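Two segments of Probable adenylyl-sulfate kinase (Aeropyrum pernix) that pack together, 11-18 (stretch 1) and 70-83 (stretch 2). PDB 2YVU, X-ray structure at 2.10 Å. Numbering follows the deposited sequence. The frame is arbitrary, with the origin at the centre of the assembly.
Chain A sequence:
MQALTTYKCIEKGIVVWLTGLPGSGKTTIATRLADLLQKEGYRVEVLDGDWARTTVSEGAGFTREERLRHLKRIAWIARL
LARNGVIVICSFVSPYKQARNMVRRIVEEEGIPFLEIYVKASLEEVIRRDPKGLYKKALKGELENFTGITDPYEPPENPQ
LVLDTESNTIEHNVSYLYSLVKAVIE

Stretch 1 11-18: EKGIVVWL
Stretch 2 70-83: HLKRIAWIARLLAR

Two hydrogen bonds fasten the C-terminal end of the helix to the loop that leads into the strand. The backbone N of Gly13 donates to the O of Ala82 at 2.8 Å, with a nearly straight N-H...O angle of 171°. Beside it, Lys12 NZ donates to the O of Arg83, also at 2.8 Å. Carbonyls near the C-terminal end of a helix tend to lack a partner from a following turn, and here the loop supplies donors for the carbonyls of Ala82 and Arg83.

Lys12, at phi/psi -129/141, sets off sideways from its CA, but chi angles of m, m, t, t bring its amine to Arg83 O, with NZ 4.0 Å from Arg83 CB. Gly13 (-93/-156) brings its CA within 4.4 Å of Ala82 CA, the tightest point in the register. An ideal CB on Gly13 would point toward the helix and lie 3.5 Å from Ala82 O, a snug fit; without one the loop meets the helix end with backbone alone. The CA-to-CB bond of Arg83 points away overall, though CB touches the loop; chi1 is p, chi2 to chi4 are near t, and the guanidinium is hydrogen-bonded elsewhere in the structure.

From this anchor the strand runs back along the helix, the two N-to-C directions 143° apart and the axes 8.1 Å apart at closest. The helix, which begins earlier in the chain, has phi/psi near -64/-41 through Ala82, with i to i+4 bonds such as Ile74 N to His70 O and Arg83 N to Arg79 O, both 2.9 Å. The strand alternates: Val15 (-121/117) and Trp17 (-106/103) point toward the helix, while Val16 and Leu18 are out of its reach.

Val15, chi1 t, places CG2 4.0 Å from Ala78 CB and 4.2 Å from Ala82 CB. These alanines, one turn apart, both point toward the strand, and their short side chains let a beta-branched valine sit close to the helix; Val15 CA is 6.7 Å from Ala78 CA.

Farther along, larger side chains fill the space. Trp17 (chi1 -168°, chi2 -86°) meets the helix with its ring edge: CZ3 lies 3.7 Å from Ile74 CG2 and CZ2 4.0 Å from Leu71 CD2, both methyls near the ring plane. Ile74 (m, m) points toward the strand and offers CG2 while its end leads away; Leu71 (m, t) starts sideways and its end comes nearer. In all, 399 Å² is buried, both sides summed; Gly13, Val15, Trp17 and their helix partners are buried, while exposed Lys12 suits a long charged side chain.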

# COMPACT_ATOMS: atom_id res chain seq x y z
N GLU A 11 -17.48 7.40 5.49
CA GLU A 11 -17.24 7.41 4.05
C GLU A 11 -15.78 7.62 3.68
O GLU A 11 -15.21 6.83 2.92
CB GLU A 11 -18.11 8.48 3.37
CG GLU A 11 -18.09 8.43 1.85
CD GLU A 11 -19.18 9.29 1.22
OE1 GLU A 11 -19.09 10.53 1.30
OE2 GLU A 11 -20.13 8.72 0.65
N LYS A 12 -15.16 8.67 4.21
CA LYS A 12 -13.75 8.93 3.89
C LYS A 12 -12.91 9.14 5.14
O LYS A 12 -13.35 9.77 6.11
CB LYS A 12 -13.63 10.14 2.98
CG LYS A 12 -14.38 10.01 1.65
CD LYS A 12 -13.81 8.91 0.76
CE LYS A 12 -14.70 8.67 -0.47
NZ LYS A 12 -14.28 7.51 -1.31
N GLY A 13 -11.69 8.60 5.12
CA GLY A 13 -10.82 8.74 6.27
C GLY A 13 -9.94 9.96 6.08
O GLY A 13 -10.30 10.87 5.34
N ILE A 14 -8.80 9.97 6.75
CA ILE A 14 -7.86 11.10 6.65
C ILE A 14 -6.45 10.53 6.75
O ILE A 14 -6.27 9.38 7.10
CB ILE A 14 -8.02 12.10 7.83
CG1 ILE A 14 -7.77 11.39 9.16
CG2 ILE A 14 -9.42 12.73 7.82
CD1 ILE A 14 -7.81 12.31 10.37
N VAL A 15 -5.46 11.36 6.44
CA VAL A 15 -4.06 10.95 6.53
C VAL A 15 -3.38 11.89 7.52
O VAL A 15 -3.33 13.11 7.30
CB VAL A 15 -3.31 11.04 5.15
CG1 VAL A 15 -1.81 10.61 5.32
CG2 VAL A 15 -3.98 10.16 4.14
N VAL A 16 -2.91 11.33 8.62
CA VAL A 16 -2.21 12.12 9.61
C VAL A 16 -0.74 11.79 9.36
O VAL A 16 -0.32 10.64 9.51
CB VAL A 16 -2.59 11.69 11.05
CG1 VAL A 16 -1.82 12.53 12.05
CG2 VAL A 16 -4.08 11.81 11.24
N TRP A 17 0.02 12.80 8.95
CA TRP A 17 1.43 12.64 8.62
C TRP A 17 2.38 13.21 9.67
O TRP A 17 2.57 14.44 9.74
CB TRP A 17 1.70 13.29 7.26
CG TRP A 17 3.05 12.95 6.69
CD1 TRP A 17 4.24 13.58 6.93
CD2 TRP A 17 3.35 11.82 5.86
NE1 TRP A 17 5.27 12.91 6.31
CE2 TRP A 17 4.76 11.82 5.66
CE3 TRP A 17 2.58 10.81 5.27
CZ2 TRP A 17 5.40 10.84 4.91
CZ3 TRP A 17 3.22 9.84 4.53
CH2 TRP A 17 4.62 9.86 4.35
N LEU A 18 2.98 12.34 10.49
CA LEU A 18 3.87 12.88 11.51
C LEU A 18 5.26 13.09 10.91
O LEU A 18 5.86 12.17 10.36
CB LEU A 18 3.95 11.93 12.70
CG LEU A 18 2.61 11.49 13.30
CD1 LEU A 18 2.83 10.27 14.18
CD2 LEU A 18 1.98 12.61 14.10
N HIS A 70 9.87 5.88 -2.41
CA HIS A 70 9.27 5.26 -1.23
C HIS A 70 8.13 6.08 -0.68
O HIS A 70 7.04 5.57 -0.45
CB HIS A 70 10.39 5.06 -0.22
CG HIS A 70 9.95 4.93 1.20
ND1 HIS A 70 9.24 3.84 1.66
CD2 HIS A 70 10.19 5.71 2.27
CE1 HIS A 70 9.07 3.95 2.96
NE2 HIS A 70 9.64 5.08 3.36
N LEU A 71 8.37 7.38 -0.49
CA LEU A 71 7.37 8.28 0.04
C LEU A 71 6.16 8.42 -0.88
O LEU A 71 5.02 8.51 -0.42
CB LEU A 71 8.00 9.65 0.32
CG LEU A 71 9.04 9.61 1.45
CD1 LEU A 71 9.73 10.97 1.59
CD2 LEU A 71 8.37 9.22 2.77
N LYS A 72 6.40 8.46 -2.19
CA LYS A 72 5.30 8.56 -3.13
C LYS A 72 4.47 7.27 -3.00
O LYS A 72 3.25 7.28 -3.09
CB LYS A 72 5.85 8.68 -4.56
CG LYS A 72 4.77 8.56 -5.63
CD LYS A 72 5.35 8.73 -7.02
CE LYS A 72 4.25 8.80 -8.07
NZ LYS A 72 4.81 8.96 -9.46
N ARG A 73 5.16 6.16 -2.81
CA ARG A 73 4.50 4.89 -2.66
C ARG A 73 3.64 4.88 -1.41
O ARG A 73 2.50 4.41 -1.44
CB ARG A 73 5.55 3.79 -2.58
CG ARG A 73 4.97 2.45 -2.36
CD ARG A 73 5.94 1.44 -2.90
NE ARG A 73 7.13 1.44 -2.11
CZ ARG A 73 8.36 1.40 -2.61
NH1 ARG A 73 8.57 1.36 -3.92
NH2 ARG A 73 9.37 1.40 -1.77
N ILE A 74 4.18 5.40 -0.32
CA ILE A 74 3.42 5.46 0.93
C ILE A 74 2.19 6.34 0.75
O ILE A 74 1.12 6.02 1.24
CB ILE A 74 4.27 6.04 2.08
CG1 ILE A 74 5.38 5.05 2.45
CG2 ILE A 74 3.38 6.32 3.29
CD1 ILE A 74 4.87 3.63 2.75
N ALA A 75 2.36 7.46 0.04
CA ALA A 75 1.27 8.39 -0.22
C ALA A 75 0.11 7.69 -0.96
O ALA A 75 -1.06 7.94 -0.72
CB ALA A 75 1.79 9.55 -1.05
N TRP A 76 0.45 6.81 -1.87
CA TRP A 76 -0.61 6.13 -2.59
C TRP A 76 -1.35 5.11 -1.75
O TRP A 76 -2.58 5.02 -1.83
CB TRP A 76 -0.06 5.50 -3.84
CG TRP A 76 -0.13 6.47 -4.96
CD1 TRP A 76 0.88 7.27 -5.44
CD2 TRP A 76 -1.29 6.79 -5.73
NE1 TRP A 76 0.40 8.06 -6.46
CE2 TRP A 76 -0.93 7.78 -6.66
CE3 TRP A 76 -2.62 6.32 -5.71
CZ2 TRP A 76 -1.84 8.32 -7.57
CZ3 TRP A 76 -3.53 6.86 -6.62
CH2 TRP A 76 -3.13 7.85 -7.54
N ILE A 77 -0.60 4.37 -0.93
CA ILE A 77 -1.17 3.36 -0.05
C ILE A 77 -2.08 4.09 0.94
O ILE A 77 -3.18 3.63 1.24
CB ILE A 77 -0.08 2.61 0.72
CG1 ILE A 77 0.81 1.84 -0.27
CG2 ILE A 77 -0.69 1.72 1.78
CD1 ILE A 77 2.07 1.16 0.36
N ALA A 78 -1.61 5.22 1.43
CA ALA A 78 -2.40 6.02 2.37
C ALA A 78 -3.67 6.54 1.69
O ALA A 78 -4.73 6.56 2.28
CB ALA A 78 -1.57 7.20 2.88
N ARG A 79 -3.55 6.97 0.45
CA ARG A 79 -4.69 7.50 -0.28
C ARG A 79 -5.75 6.41 -0.51
O ARG A 79 -6.96 6.62 -0.31
CB ARG A 79 -4.19 8.11 -1.60
CG ARG A 79 -5.26 8.40 -2.64
CD ARG A 79 -4.64 9.18 -3.81
NE ARG A 79 -5.54 9.33 -4.96
CZ ARG A 79 -5.27 10.08 -6.03
NH1 ARG A 79 -4.14 10.76 -6.12
NH2 ARG A 79 -6.13 10.13 -7.04
N LEU A 80 -5.30 5.22 -0.91
CA LEU A 80 -6.21 4.11 -1.14
C LEU A 80 -6.93 3.73 0.15
O LEU A 80 -8.13 3.50 0.15
CB LEU A 80 -5.45 2.90 -1.66
CG LEU A 80 -5.50 2.58 -3.16
CD1 LEU A 80 -5.44 3.83 -3.98
CD2 LEU A 80 -4.33 1.64 -3.48
N LEU A 81 -6.20 3.64 1.25
CA LEU A 81 -6.86 3.26 2.50
C LEU A 81 -7.85 4.34 2.92
O LEU A 81 -9.00 4.05 3.29
CB LEU A 81 -5.81 3.05 3.60
CG LEU A 81 -4.96 1.76 3.54
CD1 LEU A 81 -3.73 1.89 4.45
CD2 LEU A 81 -5.80 0.56 3.97
N ALA A 82 -7.42 5.59 2.85
CA ALA A 82 -8.26 6.69 3.28
C ALA A 82 -9.52 6.87 2.46
O ALA A 82 -10.57 7.20 3.01
CB ALA A 82 -7.44 7.99 3.31
N ARG A 83 -9.44 6.65 1.15
CA ARG A 83 -10.65 6.79 0.34
C ARG A 83 -11.61 5.65 0.66
O ARG A 83 -12.75 5.65 0.19
CB ARG A 83 -10.34 6.84 -1.17
CG ARG A 83 -9.92 5.55 -1.85
CD ARG A 83 -9.41 5.93 -3.23
NE ARG A 83 -9.15 4.80 -4.13
CZ ARG A 83 -8.50 4.94 -5.29
NH1 ARG A 83 -8.05 6.14 -5.64
NH2 ARG A 83 -8.31 3.90 -6.09